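Local coordinates for protein ribosomal RNA small subunit methyltransferase D (Escherichia coli, PDB 2FPO) that methylates N2 of guanine 966 of 16S rRNA in the assembled 30S ribosomal particle, taking the methyl group from S-adenosyl-L-methionine, at residues R40-E43 against T44-W48; M85-A88 against V89-L93; T168-A171 against N172-L175; P130-R133 against R134-E138; K179-Q183 against V184-L188. All coordinates share one frame; numbering follows the deposited sequence. Where two conformers were deposited one is given.

Interaction 1: residues R40-E43 against T44-W48; sequences RVRE and TLFNW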
loop_
_atom_site.group_PDB
_atom_site.type_symbol
_atom_site.label_atom_id
_atom_site.label_comp_id
_atom_site.label_asym_id
_atom_site.label_seq_id
_atom_site.Cartn_x
_atom_site.Cartn_y
_atom_site.Cartn_z
ATOM N N ARG A 40 -1.837 -10.959 10.866
ATOM C CA ARG A 40 -0.510 -11.548 10.729
ATOM C C ARG A 40 0.261 -11.014 9.535
ATOM O O ARG A 40 1.465 -10.762 9.627
ATOM C CB ARG A 40 -0.581 -13.071 10.704
ATOM C CG ARG A 40 -0.452 -13.656 12.081
ATOM C CD ARG A 40 -0.212 -15.156 12.036
ATOM N NE ARG A 40 -0.389 -15.761 13.350
ATOM C CZ ARG A 40 -1.548 -15.809 13.998
ATOM N NH1 ARG A 40 -1.617 -16.388 15.187
ATOM N NH2 ARG A 40 -2.642 -15.276 13.457
ATOM N N VAL A 41 -0.454 -10.814 8.426
ATOM C CA VAL A 41 0.073 -10.109 7.253
ATOM C C VAL A 41 0.586 -8.722 7.632
ATOM O O VAL A 41 1.762 -8.408 7.429
ATOM C CB VAL A 41 -1.022 -10.002 6.156
ATOM C CG1 VAL A 41 -0.615 -9.024 5.034
ATOM C CG2 VAL A 41 -1.360 -11.407 5.614
ATOM N N ARG A 42 -0.287 -7.893 8.188
ATOM C CA ARG A 42 0.081 -6.526 8.543
ATOM C C ARG A 42 1.224 -6.510 9.546
ATOM O O ARG A 42 2.143 -5.693 9.450
ATOM C CB ARG A 42 -1.131 -5.738 9.071
ATOM C CG ARG A 42 -1.911 -5.039 7.983
ATOM C CD ARG A 42 -3.043 -4.193 8.564
ATOM N NE ARG A 42 -4.101 -5.034 9.111
ATOM C CZ ARG A 42 -4.995 -4.637 10.004
ATOM N NH1 ARG A 42 -4.968 -3.395 10.474
ATOM N NH2 ARG A 42 -5.910 -5.487 10.439
ATOM N N GLU A 43 1.165 -7.436 10.504
ATOM C CA GLU A 43 2.199 -7.581 11.501
ATOM C C GLU A 43 3.557 -7.828 10.861
ATOM O O GLU A 43 4.522 -7.126 11.162
ATOM C CB GLU A 43 1.812 -8.716 12.445
ATOM C CG GLU A 43 2.610 -8.796 13.695
ATOM C CD GLU A 43 2.102 -9.927 14.602
ATOM O OE1 GLU A 43 1.923 -9.684 15.813
ATOM O OE2 GLU A 43 1.869 -11.043 14.087
ATOM N N THR A 44 3.620 -8.793 9.956
ATOM C CA THR A 44 4.850 -9.105 9.228
ATOM C C THR A 44 5.360 -7.894 8.409
ATOM O O THR A 44 6.541 -7.538 8.497
ATOM C CB THR A 44 4.636 -10.337 8.293
ATOM O OG1 THR A 44 4.238 -11.461 9.077
ATOM C CG2 THR A 44 5.897 -10.699 7.521
ATOM N N LEU A 45 4.471 -7.265 7.631
ATOM C CA LEU A 45 4.850 -6.151 6.769
ATOM C C LEU A 45 5.407 -4.966 7.570
ATOM O O LEU A 45 6.436 -4.370 7.219
ATOM C CB LEU A 45 3.627 -5.665 5.961
ATOM C CG LEU A 45 3.806 -4.420 5.094
ATOM C CD1 LEU A 45 5.064 -4.520 4.166
ATOM C CD2 LEU A 45 2.516 -4.148 4.266
ATOM N N PHE A 46 4.698 -4.617 8.636
ATOM C CA PHE A 46 5.057 -3.452 9.410
ATOM C C PHE A 46 6.232 -3.709 10.320
ATOM O O PHE A 46 6.936 -2.764 10.669
ATOM C CB PHE A 46 3.841 -2.784 10.057
ATOM C CG PHE A 46 2.997 -2.047 9.052
ATOM C CD1 PHE A 46 3.389 -0.765 8.604
ATOM C CD2 PHE A 46 1.876 -2.659 8.475
ATOM C CE1 PHE A 46 2.654 -0.097 7.652
ATOM C CE2 PHE A 46 1.125 -1.988 7.506
ATOM C CZ PHE A 46 1.501 -0.705 7.105
ATOM N N ASN A 47 6.489 -4.972 10.650
ATOM C CA ASN A 47 7.768 -5.323 11.253
ATOM C C ASN A 47 8.906 -5.095 10.242
ATOM O O ASN A 47 9.926 -4.503 10.601
ATOM C CB ASN A 47 7.751 -6.744 11.835
ATOM C CG ASN A 47 6.772 -6.898 13.023
ATOM O OD1 ASN A 47 6.161 -5.930 13.489
ATOM N ND2 ASN A 47 6.615 -8.136 13.500
ATOM N N TRP A 48 8.716 -5.514 8.981
ATOM C CA TRP A 48 9.740 -5.228 7.930
ATOM C C TRP A 48 9.984 -3.723 7.730
ATOM O O TRP A 48 11.098 -3.300 7.422
ATOM C CB TRP A 48 9.355 -5.792 6.553
ATOM C CG TRP A 48 9.272 -7.306 6.409
ATOM C CD1 TRP A 48 9.877 -8.260 7.191
ATOM C CD2 TRP A 48 8.543 -8.015 5.405
ATOM N NE1 TRP A 48 9.562 -9.529 6.724
ATOM C CE2 TRP A 48 8.752 -9.402 5.624
ATOM C CE3 TRP A 48 7.757 -7.611 4.317
ATOM C CZ2 TRP A 48 8.193 -10.388 4.795
ATOM C CZ3 TRP A 48 7.188 -8.578 3.511
ATOM C CH2 TRP A 48 7.413 -9.965 3.754
#

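Interaction 2: residues M85-A88 against V89-L93; sequences MDRA and VSQQL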
loop_
_atom_site.group_PDB
_atom_site.type_symbol
_atom_site.label_atom_id
_atom_site.label_comp_id
_atom_site.label_asym_id
_atom_site.label_seq_id
_atom_site.Cartn_x
_atom_site.Cartn_y
_atom_site.Cartn_z
HETATM N N MSE A 85 -10.624 2.598 -6.364
HETATM C CA MSE A 85 -11.558 2.634 -7.497
HETATM C C MSE A 85 -13.033 2.670 -7.067
HETATM O O MSE A 85 -13.857 3.312 -7.716
HETATM C CB MSE A 85 -11.298 1.431 -8.433
HETATM C CG MSE A 85 -11.969 1.499 -9.825
HETATM SE SE MSE A 85 -13.665 0.500 -9.961
HETATM C CE MSE A 85 -13.077 -0.977 -10.967
ATOM N N ASP A 86 -13.362 1.956 -5.992
ATOM C CA ASP A 86 -14.753 1.850 -5.537
ATOM C C ASP A 86 -15.223 3.133 -4.803
ATOM O O ASP A 86 -14.656 3.508 -3.766
ATOM C CB ASP A 86 -14.935 0.615 -4.640
ATOM C CG ASP A 86 -16.395 0.313 -4.345
ATOM O OD1 ASP A 86 -17.103 1.156 -3.730
ATOM O OD2 ASP A 86 -16.866 -0.761 -4.766
ATOM N N ARG A 87 -16.239 3.800 -5.364
ATOM C CA ARG A 87 -16.712 5.073 -4.800
ATOM C C ARG A 87 -17.214 4.907 -3.348
ATOM O O ARG A 87 -16.898 5.722 -2.484
ATOM C CB ARG A 87 -17.778 5.745 -5.693
ATOM C CG ARG A 87 -18.215 7.172 -5.213
ATOM C CD ARG A 87 -19.602 7.577 -5.705
ATOM N NE ARG A 87 -20.592 6.612 -5.238
ATOM C CZ ARG A 87 -21.402 5.921 -6.034
ATOM N NH1 ARG A 87 -22.241 5.035 -5.509
ATOM N NH2 ARG A 87 -21.386 6.125 -7.346
ATOM N N ALA A 88 -18.025 3.882 -3.094
ATOM C CA ALA A 88 -18.526 3.615 -1.745
ATOM C C ALA A 88 -17.380 3.361 -0.723
ATOM O O ALA A 88 -17.404 3.858 0.405
ATOM C CB ALA A 88 -19.507 2.466 -1.775
ATOM N N VAL A 89 -16.382 2.592 -1.145
ATOM C CA VAL A 89 -15.247 2.248 -0.322
ATOM C C VAL A 89 -14.349 3.487 -0.090
ATOM O O VAL A 89 -13.943 3.724 1.052
ATOM C CB VAL A 89 -14.446 1.053 -0.967
ATOM C CG1 VAL A 89 -13.148 0.810 -0.228
ATOM C CG2 VAL A 89 -15.326 -0.230 -0.960
ATOM N N SER A 90 -14.085 4.272 -1.149
ATOM C CA SER A 90 -13.318 5.536 -1.038
ATOM C C SER A 90 -13.992 6.482 -0.033
ATOM O O SER A 90 -13.324 7.117 0.772
ATOM C CB SER A 90 -13.202 6.298 -2.377
ATOM O OG SER A 90 -12.850 5.487 -3.468
ATOM N N GLN A 91 -15.319 6.579 -0.097
ATOM C CA GLN A 91 -16.104 7.422 0.841
ATOM C C GLN A 91 -15.967 7.015 2.325
ATOM O O GLN A 91 -15.844 7.880 3.207
ATOM C CB GLN A 91 -17.597 7.460 0.439
ATOM C CG GLN A 91 -17.910 8.263 -0.852
ATOM C CD GLN A 91 -19.405 8.233 -1.263
ATOM O OE1 GLN A 91 -20.218 7.454 -0.726
ATOM N NE2 GLN A 91 -19.767 9.081 -2.240
ATOM N N GLN A 92 -15.987 5.704 2.602
ATOM C CA GLN A 92 -15.874 5.198 3.980
ATOM C C GLN A 92 -14.468 5.421 4.507
ATOM O O GLN A 92 -14.269 5.793 5.668
ATOM C CB GLN A 92 -16.231 3.714 4.060
ATOM C CG GLN A 92 -16.194 3.122 5.512
ATOM C CD GLN A 92 -17.177 3.780 6.454
ATOM O OE1 GLN A 92 -18.376 3.792 6.189
ATOM N NE2 GLN A 92 -16.673 4.348 7.560
ATOM N N LEU A 93 -13.491 5.222 3.632
ATOM C CA LEU A 93 -12.128 5.537 3.947
ATOM C C LEU A 93 -11.981 6.993 4.441
ATOM O O LEU A 93 -11.352 7.237 5.462
ATOM C CB LEU A 93 -11.261 5.293 2.711
ATOM C CG LEU A 93 -9.758 5.196 2.912
ATOM C CD1 LEU A 93 -9.358 4.511 4.263
ATOM C CD2 LEU A 93 -9.197 4.456 1.723
HETATM O O HOH W 1 -21.199 5.767 -2.642
#

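Interaction 3: residues T168-A171 against N172-L175; sequences TVPA and NWSL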
loop_
_atom_site.group_PDB
_atom_site.type_symbol
_atom_site.label_atom_id
_atom_site.label_comp_id
_atom_site.label_asym_id
_atom_site.label_seq_id
_atom_site.Cartn_x
_atom_site.Cartn_y
_atom_site.Cartn_z
ATOM N N THR A 168 7.432 -9.968 -12.922
ATOM C CA THR A 168 8.406 -9.196 -13.667
ATOM C C THR A 168 8.527 -7.821 -12.997
ATOM O O THR A 168 7.527 -7.100 -12.795
ATOM C CB THR A 168 8.020 -9.115 -15.185
ATOM O OG1 THR A 168 7.850 -10.444 -15.690
ATOM C CG2 THR A 168 9.117 -8.437 -16.027
ATOM N N VAL A 169 9.752 -7.498 -12.594
ATOM C CA VAL A 169 10.052 -6.208 -11.992
ATOM C C VAL A 169 11.161 -5.562 -12.813
ATOM O O VAL A 169 11.924 -6.272 -13.468
ATOM C CB VAL A 169 10.423 -6.351 -10.464
ATOM C CG1 VAL A 169 9.209 -6.874 -9.689
ATOM C CG2 VAL A 169 11.668 -7.292 -10.261
ATOM N N PRO A 170 11.252 -4.218 -12.795
ATOM C CA PRO A 170 12.377 -3.577 -13.506
ATOM C C PRO A 170 13.715 -4.026 -12.933
ATOM O O PRO A 170 13.775 -4.517 -11.804
ATOM C CB PRO A 170 12.150 -2.077 -13.252
ATOM C CG PRO A 170 10.668 -1.978 -12.933
ATOM C CD PRO A 170 10.369 -3.216 -12.158
ATOM N N ALA A 171 14.769 -3.861 -13.722
ATOM C CA ALA A 171 16.095 -4.342 -13.378
ATOM C C ALA A 171 16.674 -3.692 -12.119
ATOM O O ALA A 171 17.454 -4.305 -11.407
ATOM C CB ALA A 171 17.041 -4.162 -14.578
ATOM N N ASN A 172 16.285 -2.448 -11.848
ATOM C CA ASN A 172 16.734 -1.757 -10.629
ATOM C C ASN A 172 15.907 -2.060 -9.371
ATOM O O ASN A 172 16.116 -1.434 -8.319
ATOM C CB ASN A 172 16.812 -0.241 -10.862
ATOM C CG ASN A 172 15.472 0.376 -11.252
ATOM O OD1 ASN A 172 14.625 -0.271 -11.876
ATOM N ND2 ASN A 172 15.283 1.631 -10.893
ATOM N N TRP A 173 14.972 -3.007 -9.470
ATOM C CA TRP A 173 14.244 -3.512 -8.285
ATOM C C TRP A 173 14.836 -4.840 -7.840
ATOM O O TRP A 173 15.010 -5.766 -8.649
ATOM C CB TRP A 173 12.777 -3.782 -8.612
ATOM C CG TRP A 173 11.902 -2.604 -8.835
ATOM C CD1 TRP A 173 12.227 -1.423 -9.452
ATOM C CD2 TRP A 173 10.512 -2.515 -8.502
ATOM N NE1 TRP A 173 11.119 -0.593 -9.497
ATOM C CE2 TRP A 173 10.057 -1.242 -8.929
ATOM C CE3 TRP A 173 9.594 -3.398 -7.899
ATOM C CZ2 TRP A 173 8.734 -0.826 -8.758
ATOM C CZ3 TRP A 173 8.265 -2.958 -7.712
ATOM C CH2 TRP A 173 7.860 -1.694 -8.152
ATOM N N SER A 174 15.119 -4.963 -6.554
ATOM C CA SER A 174 15.555 -6.254 -6.036
ATOM C C SER A 174 14.615 -6.735 -4.940
ATOM O O SER A 174 14.085 -5.927 -4.157
ATOM C CB SER A 174 16.994 -6.174 -5.517
ATOM O OG SER A 174 17.042 -5.268 -4.426
ATOM N N LEU A 175 14.382 -8.045 -4.910
ATOM C CA LEU A 175 13.612 -8.672 -3.841
ATOM C C LEU A 175 14.299 -8.429 -2.490
ATOM O O LEU A 175 15.452 -8.780 -2.306
ATOM C CB LEU A 175 13.396 -10.162 -4.104
ATOM C CG LEU A 175 12.411 -10.912 -3.189
ATOM C CD1 LEU A 175 10.991 -10.267 -3.176
ATOM C CD2 LEU A 175 12.311 -12.348 -3.632
#

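Interaction 4: residues P130-R133 against R134-E138; sequences PPFR and RGLLE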
loop_
_atom_site.group_PDB
_atom_site.type_symbol
_atom_site.label_atom_id
_atom_site.label_comp_id
_atom_site.label_asym_id
_atom_site.label_seq_id
_atom_site.Cartn_x
_atom_site.Cartn_y
_atom_site.Cartn_z
ATOM N N PRO A 130 -3.266 -5.651 -5.567
ATOM C CA PRO A 130 -4.480 -5.493 -6.377
ATOM C C PRO A 130 -5.586 -6.526 -6.113
ATOM O O PRO A 130 -5.283 -7.650 -5.644
ATOM C CB PRO A 130 -3.945 -5.557 -7.823
ATOM C CG PRO A 130 -2.692 -6.382 -7.711
ATOM C CD PRO A 130 -2.095 -6.049 -6.371
ATOM N N PRO A 131 -6.863 -6.166 -6.414
ATOM C CA PRO A 131 -7.992 -7.063 -6.188
ATOM C C PRO A 131 -7.867 -8.324 -7.046
ATOM O O PRO A 131 -8.334 -9.393 -6.666
ATOM C CB PRO A 131 -9.225 -6.202 -6.596
ATOM C CG PRO A 131 -8.677 -5.225 -7.573
ATOM C CD PRO A 131 -7.312 -4.882 -6.993
ATOM N N PHE A 132 -7.222 -8.197 -8.198
ATOM C CA PHE A 132 -6.833 -9.371 -8.978
ATOM C C PHE A 132 -5.467 -9.058 -9.609
ATOM O O PHE A 132 -5.113 -7.894 -9.753
ATOM C CB PHE A 132 -7.931 -9.756 -10.004
ATOM C CG PHE A 132 -8.290 -8.638 -10.939
ATOM C CD1 PHE A 132 -7.542 -8.423 -12.099
ATOM C CD2 PHE A 132 -9.335 -7.764 -10.636
ATOM C CE1 PHE A 132 -7.843 -7.366 -12.957
ATOM C CE2 PHE A 132 -9.656 -6.719 -11.494
ATOM C CZ PHE A 132 -8.900 -6.506 -12.654
ATOM N N ARG A 133 -4.722 -10.092 -9.995
ATOM C CA ARG A 133 -3.305 -9.983 -10.378
ATOM C C ARG A 133 -3.115 -9.623 -11.857
ATOM O O ARG A 133 -2.482 -8.609 -12.210
ATOM C CB ARG A 133 -2.620 -11.338 -10.095
ATOM C CG ARG A 133 -1.105 -11.419 -10.337
ATOM C CD ARG A 133 -0.690 -11.991 -11.714
ATOM N NE ARG A 133 -1.385 -13.224 -12.095
ATOM C CZ ARG A 133 -1.164 -13.890 -13.225
ATOM N NH1 ARG A 133 -0.255 -13.456 -14.095
ATOM N NH2 ARG A 133 -1.855 -14.992 -13.492
ATOM N N ARG A 134 -3.618 -10.514 -12.711
ATOM C CA ARG A 134 -3.367 -10.433 -14.138
ATOM C C ARG A 134 -4.156 -9.317 -14.790
ATOM O O ARG A 134 -5.398 -9.315 -14.787
ATOM C CB ARG A 134 -3.625 -11.786 -14.823
ATOM C CG ARG A 134 -3.089 -11.822 -16.251
ATOM C CD ARG A 134 -2.606 -13.206 -16.709
ATOM N NE ARG A 134 -3.539 -14.299 -16.424
ATOM C CZ ARG A 134 -4.802 -14.340 -16.827
ATOM N NH1 ARG A 134 -5.318 -13.329 -17.532
ATOM N NH2 ARG A 134 -5.547 -15.398 -16.508
ATOM N N GLY A 135 -3.410 -8.377 -15.368
ATOM C CA GLY A 135 -3.987 -7.135 -15.890
ATOM C C GLY A 135 -3.669 -5.906 -15.064
ATOM O O GLY A 135 -3.788 -4.795 -15.553
ATOM N N LEU A 136 -3.285 -6.099 -13.796
ATOM C CA LEU A 136 -2.988 -4.991 -12.883
ATOM C C LEU A 136 -1.575 -5.052 -12.306
ATOM O O LEU A 136 -0.910 -4.040 -12.224
ATOM C CB LEU A 136 -3.994 -4.930 -11.712
ATOM C CG LEU A 136 -5.497 -4.733 -11.996
ATOM C CD1 LEU A 136 -6.254 -4.793 -10.700
ATOM C CD2 LEU A 136 -5.818 -3.410 -12.743
ATOM N N LEU A 137 -1.122 -6.214 -11.864
ATOM C CA LEU A 137 0.085 -6.235 -11.034
ATOM C C LEU A 137 1.336 -5.689 -11.746
ATOM O O LEU A 137 1.935 -4.718 -11.286
ATOM C CB LEU A 137 0.374 -7.639 -10.493
ATOM C CG LEU A 137 1.514 -7.735 -9.458
ATOM C CD1 LEU A 137 1.199 -6.945 -8.183
ATOM C CD2 LEU A 137 1.809 -9.160 -9.081
ATOM N N GLU A 138 1.725 -6.323 -12.851
ATOM C CA GLU A 138 2.908 -5.884 -13.566
ATOM C C GLU A 138 2.786 -4.495 -14.167
ATOM O O GLU A 138 3.792 -3.788 -14.239
ATOM C CB GLU A 138 3.319 -6.877 -14.649
ATOM C CG GLU A 138 4.418 -7.821 -14.189
ATOM C CD GLU A 138 3.894 -9.172 -13.789
ATOM O OE1 GLU A 138 2.974 -9.208 -12.929
ATOM O OE2 GLU A 138 4.396 -10.189 -14.334
#

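Interaction 5: residues K179-Q183 against V184-L188; sequences KVAGQ and VAYRL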
loop_
_atom_site.group_PDB
_atom_site.type_symbol
_atom_site.label_atom_id
_atom_site.label_comp_id
_atom_site.label_asym_id
_atom_site.label_seq_id
_atom_site.Cartn_x
_atom_site.Cartn_y
_atom_site.Cartn_z
ATOM N N LYS A 179 7.727 -13.523 2.365
ATOM C CA LYS A 179 7.099 -14.523 3.210
ATOM C C LYS A 179 6.046 -15.240 2.388
ATOM O O LYS A 179 5.225 -14.612 1.722
ATOM C CB LYS A 179 6.427 -13.888 4.425
ATOM C CG LYS A 179 5.773 -14.901 5.364
ATOM C CD LYS A 179 5.069 -14.227 6.529
ATOM C CE LYS A 179 4.769 -15.251 7.632
ATOM N NZ LYS A 179 4.257 -14.630 8.905
ATOM N N VAL A 180 6.071 -16.561 2.436
ATOM C CA VAL A 180 5.012 -17.353 1.832
ATOM C C VAL A 180 4.164 -17.974 2.935
ATOM O O VAL A 180 4.682 -18.632 3.830
ATOM C CB VAL A 180 5.571 -18.404 0.841
ATOM C CG1 VAL A 180 4.455 -19.247 0.259
ATOM C CG2 VAL A 180 6.333 -17.699 -0.280
ATOM N N ALA A 181 2.863 -17.704 2.888
ATOM C CA ALA A 181 1.909 -18.295 3.819
ATOM C C ALA A 181 0.636 -18.654 3.073
ATOM O O ALA A 181 -0.024 -17.797 2.474
ATOM C CB ALA A 181 1.605 -17.347 4.973
ATOM N N GLY A 182 0.306 -19.936 3.119
ATOM C CA GLY A 182 -0.823 -20.469 2.376
ATOM C C GLY A 182 -0.551 -20.459 0.884
ATOM O O GLY A 182 0.495 -20.913 0.403
ATOM N N GLN A 183 -1.514 -19.926 0.158
ATOM C CA GLN A 183 -1.433 -19.835 -1.284
ATOM C C GLN A 183 -0.757 -18.525 -1.722
ATOM O O GLN A 183 -0.715 -18.247 -2.911
ATOM C CB GLN A 183 -2.857 -19.903 -1.859
ATOM C CG GLN A 183 -3.838 -18.923 -1.166
ATOM C CD GLN A 183 -5.178 -18.740 -1.886
ATOM O OE1 GLN A 183 -5.581 -17.610 -2.186
ATOM N NE2 GLN A 183 -5.883 -19.851 -2.140
ATOM N N VAL A 184 -0.244 -17.726 -0.775
ATOM C CA VAL A 184 0.120 -16.311 -1.068
ATOM C C VAL A 184 1.582 -15.947 -0.770
ATOM O O VAL A 184 2.128 -16.301 0.271
ATOM C CB VAL A 184 -0.816 -15.294 -0.342
ATOM C CG1 VAL A 184 -0.608 -13.879 -0.880
ATOM C CG2 VAL A 184 -2.274 -15.684 -0.496
ATOM N N ALA A 185 2.200 -15.226 -1.699
ATOM C CA ALA A 185 3.549 -14.717 -1.507
ATOM C C ALA A 185 3.490 -13.233 -1.197
ATOM O O ALA A 185 2.924 -12.445 -1.951
ATOM C CB ALA A 185 4.417 -15.001 -2.721
ATOM N N TYR A 186 4.055 -12.869 -0.050
ATOM C CA TYR A 186 4.098 -11.480 0.407
ATOM C C TYR A 186 5.526 -11.005 0.230
ATOM O O TYR A 186 6.437 -11.580 0.801
ATOM C CB TYR A 186 3.683 -11.406 1.873
ATOM C CG TYR A 186 2.334 -12.039 2.141
ATOM C CD1 TYR A 186 1.158 -11.288 2.026
ATOM C CD2 TYR A 186 2.230 -13.384 2.508
ATOM C CE1 TYR A 186 -0.065 -11.856 2.259
ATOM C CE2 TYR A 186 0.995 -13.958 2.751
ATOM C CZ TYR A 186 -0.144 -13.177 2.632
ATOM O OH TYR A 186 -1.377 -13.725 2.840
ATOM N N ARG A 187 5.728 -9.977 -0.584
ATOM C CA ARG A 187 7.088 -9.558 -0.944
ATOM C C ARG A 187 7.303 -8.046 -0.758
ATOM O O ARG A 187 6.375 -7.255 -0.874
ATOM C CB ARG A 187 7.397 -9.947 -2.388
ATOM C CG ARG A 187 7.357 -11.445 -2.643
ATOM C CD ARG A 187 7.593 -11.765 -4.117
ATOM N NE ARG A 187 7.649 -13.208 -4.310
ATOM C CZ ARG A 187 6.738 -13.916 -4.964
ATOM N NH1 ARG A 187 5.693 -13.324 -5.504
ATOM N NH2 ARG A 187 6.886 -15.218 -5.087
ATOM N N LEU A 188 8.545 -7.676 -0.493
ATOM C CA LEU A 188 8.963 -6.292 -0.422
ATOM C C LEU A 188 10.181 -6.124 -1.313
ATOM O O LEU A 188 11.162 -6.856 -1.169
ATOM C CB LEU A 188 9.254 -5.899 1.026
ATOM C CG LEU A 188 9.418 -4.412 1.360
ATOM C CD1 LEU A 188 8.134 -3.612 1.114
ATOM C CD2 LEU A 188 9.868 -4.297 2.804
#

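Interaction 1: residues R40-E43 against T44-W48
R40 to W48 form two successive turns of one alpha-helix, 39-53, in the Rossmann-like methyltransferase fold, and the contact is the i to i+4 bonding of that helix with side chains laid along it. The evidence is a regular run of backbone bonds: T44 N to R40 O, L45 N to V41 O at 2.9 Å with an N-H...O angle of 169°, F46 N to R42 O, and N47 N to E43 O at 3.0 Å. R42 O also lies in the plane of the F46 ring, at its edge, 3.2 Å from CD2. The polar end of R42 is held outside the helix by a salt bridge to E71 and a hydrogen bond to R15 O, while L45 and V41 pack on Y157 of strand 154-161. T44 CG2 lies over one face of the W48 indole, 3.5 Å above the plane, and the T44 hydroxyl bonds K179 NZ of strand 173-181. With OG1 turned beside its own backbone N (chi1 -59°), that hydroxyl folds back along the helix and donates to R40 O. R40 O is therefore gripped twice, by T44 N and T44 OG1, each at 2.9 Å and from opposite faces of the carbonyl plane.

Interaction 2: residues M85-A88 against V89-L93
D86 stands at the N-cap of helix 87-99, and the backbone beyond it bonds at helical spacing: S90 N to D86 O at 2.8 Å, Q91 N to R87 O at 3.0 Å and Q92 N to A88 O at 3.2 Å. The capping bond runs from V89 N to D86 OD1 (3.0 Å, 159° at the hydrogen) and meets the carboxylate from above its plane. D86 carries CG anti to its own N (chi1 -170°), which swings the carboxylate over the first turn, where it crosses V89 at about a right angle and rests on CG2. A negative group here would probably interact favourably with the helix dipole. Replacing D86 by an alanine removes OD1, and would probably leave V89 N without its capping acceptor and V89 CG2 without the carboxylate against which it rests. In one of two S90 conformers, so less surely, OG also donates to D86 O, at 2.7 Å and from well above the carbonyl plane. On the outer side R87 and Q91 run side by side, their guanidinium and amide planes 45° apart, and a water links them, accepting from R87 NE at 2.8 Å and donating to Q91 OE1 at 2.7 Å. The helix is the crossover of a beta-alpha-beta unit: E84, just after strand 79-83, accepts from D86 N, while S90 and L93 pack on V107 of the next strand, 105-108.

Interaction 3: residues T168-A171 against N172-L175
The indole of W173 takes the P170 ring on one face: CD stands 3.6 Å from the centroid of the five-membered ring and only 3° off its normal, a CH-pi contact aimed almost straight at the pyrrole part. P170 CG lies near the nitrogen side of the same ring, 3.7 Å from NE1. V169 reaches the six-membered part obliquely, CG1 being 3.9 Å from CE3. At the edge, W173 NE1 donates to E145 OE1 of helix 137-146, which helps fix the rotation of the indole. The other oxygen of that carboxylate takes N172 ND2, so E145 bridges both side chains; N172 ND2 also reaches E192 O. N172 can do this because its CG sits between backbone N and carbonyl carbon (chi1 60°), curling the amide back until OD1 lies 3.4 Å from P170 CB. The backbone closes through W173 N to P170 O (3.0 Å), the donor standing 54° above the carbonyl plane. This is the closing bond of a type I beta turn, P170 to W173. The turn ends the loop from strand 154-161 and starts strand 173-181, which is outermost in the sheet with order 3-2-1-4-5-7-6, the pattern of the class I methyltransferase fold.

Interaction 4: residues P130-R133 against R134-E138
F132 holds CG between its backbone N and carbonyl carbon (chi1 56°), and L136 sends CG beside its own N with an extended chain beyond (chi1 -60°); together these torsions bring ring and leucine across each other at about a right angle. L136 CD1 stands 3.8 Å from the F132 ring centroid, 15° off the normal, a CH-pi contact over one face. The ring edge meets R134 O in its plane, 3.6 Å from CD1. The same L136 CD1 touches P130 CB at 3.8 Å and P131 CD at 3.9 Å, so one methyl touches all three residues of the PPF run. This run belongs to the (D/N)PP(F/Y) signature of amino-methyltransferases, which in relatives lines the site of the target base. R133 O closes the turn with two bonds, from L137 N in the carbonyl plane at 2.8 Å and from L136 N above it at 3.1 Å. G135 has positive phi, and a CB there would press against R134 O. One of two R133 conformers places its guanidinium under R134 CB, a less certain contact. The segment links strand 123-128 to helix 137-146: P130 and P131 pack on F62, and L137 reaches V158 and S160 of strand 154-161.

Interaction 5: residues K179-Q183 against V184-L188
K179 and Y186 face each other as an antiparallel hydrogen-bonded pair, K179 N to Y186 O at 2.8 Å and Y186 N to K179 O at 2.7 Å. Next along the hairpin, V180 and A185 form a non-hydrogen-bonded pair and touch through V180 CG2 and A185 CB at 4.1 Å. The pair A181 and V184 ends it, A181 N to V184 O at 3.1 Å and V184 N to A181 O at 3.3 Å. With Y186 CG beside its backbone N (chi1 -55°), the ring edge lies along K179 O, CD2 approaching it at 3.3 Å; V184 CG1 sits over one ring face, 3.6 Å above the plane, and A181 CB meets CE2. The turn is type II', A181 to V184, with G182 at a positive phi that favours glycine. Farther out, Y186 packs on V41 of helix 39-53 and Y157 of strand 154-161. An alanine at Y186 would probably open a gap between V184, A181 and V41, losing one of the contacts between hairpin and helix. The N-to-C directions of segments 179-181 and 184-188 differ by 162°, and the pairing rests on main-chain amides and carbonyls, with V180 and A185 on one face and, on the other, A181, V184 and Y186 beside the charged K179; the bonds are shorter at the K179-Y186 pair than at A181-V184, consistent with a firmer grip there.

Interactions 1 and 5 meet directly, centres about 11 Å apart, through polar and packing contacts that join helix 39-53 to the edge of the sheet. Interaction 3 shares strand 173-181 with interaction 5, L175 lying against R187, but its chemistry is a CH-pi contact of proline on indole at a type I turn. Interaction 4 bears on helix 137-146, the same helix that holds the indole of interaction 3. Interaction 2 touches none of the others; its centre is about 31 Å from that of interaction 3, on the opposite side of the chain's centre. Interactions 1 and 3 are partly buried; 2, 4 and 5 are surface contacts, with capping and a water bridge in 2, apolar packing in 4 and strand pairing in 5.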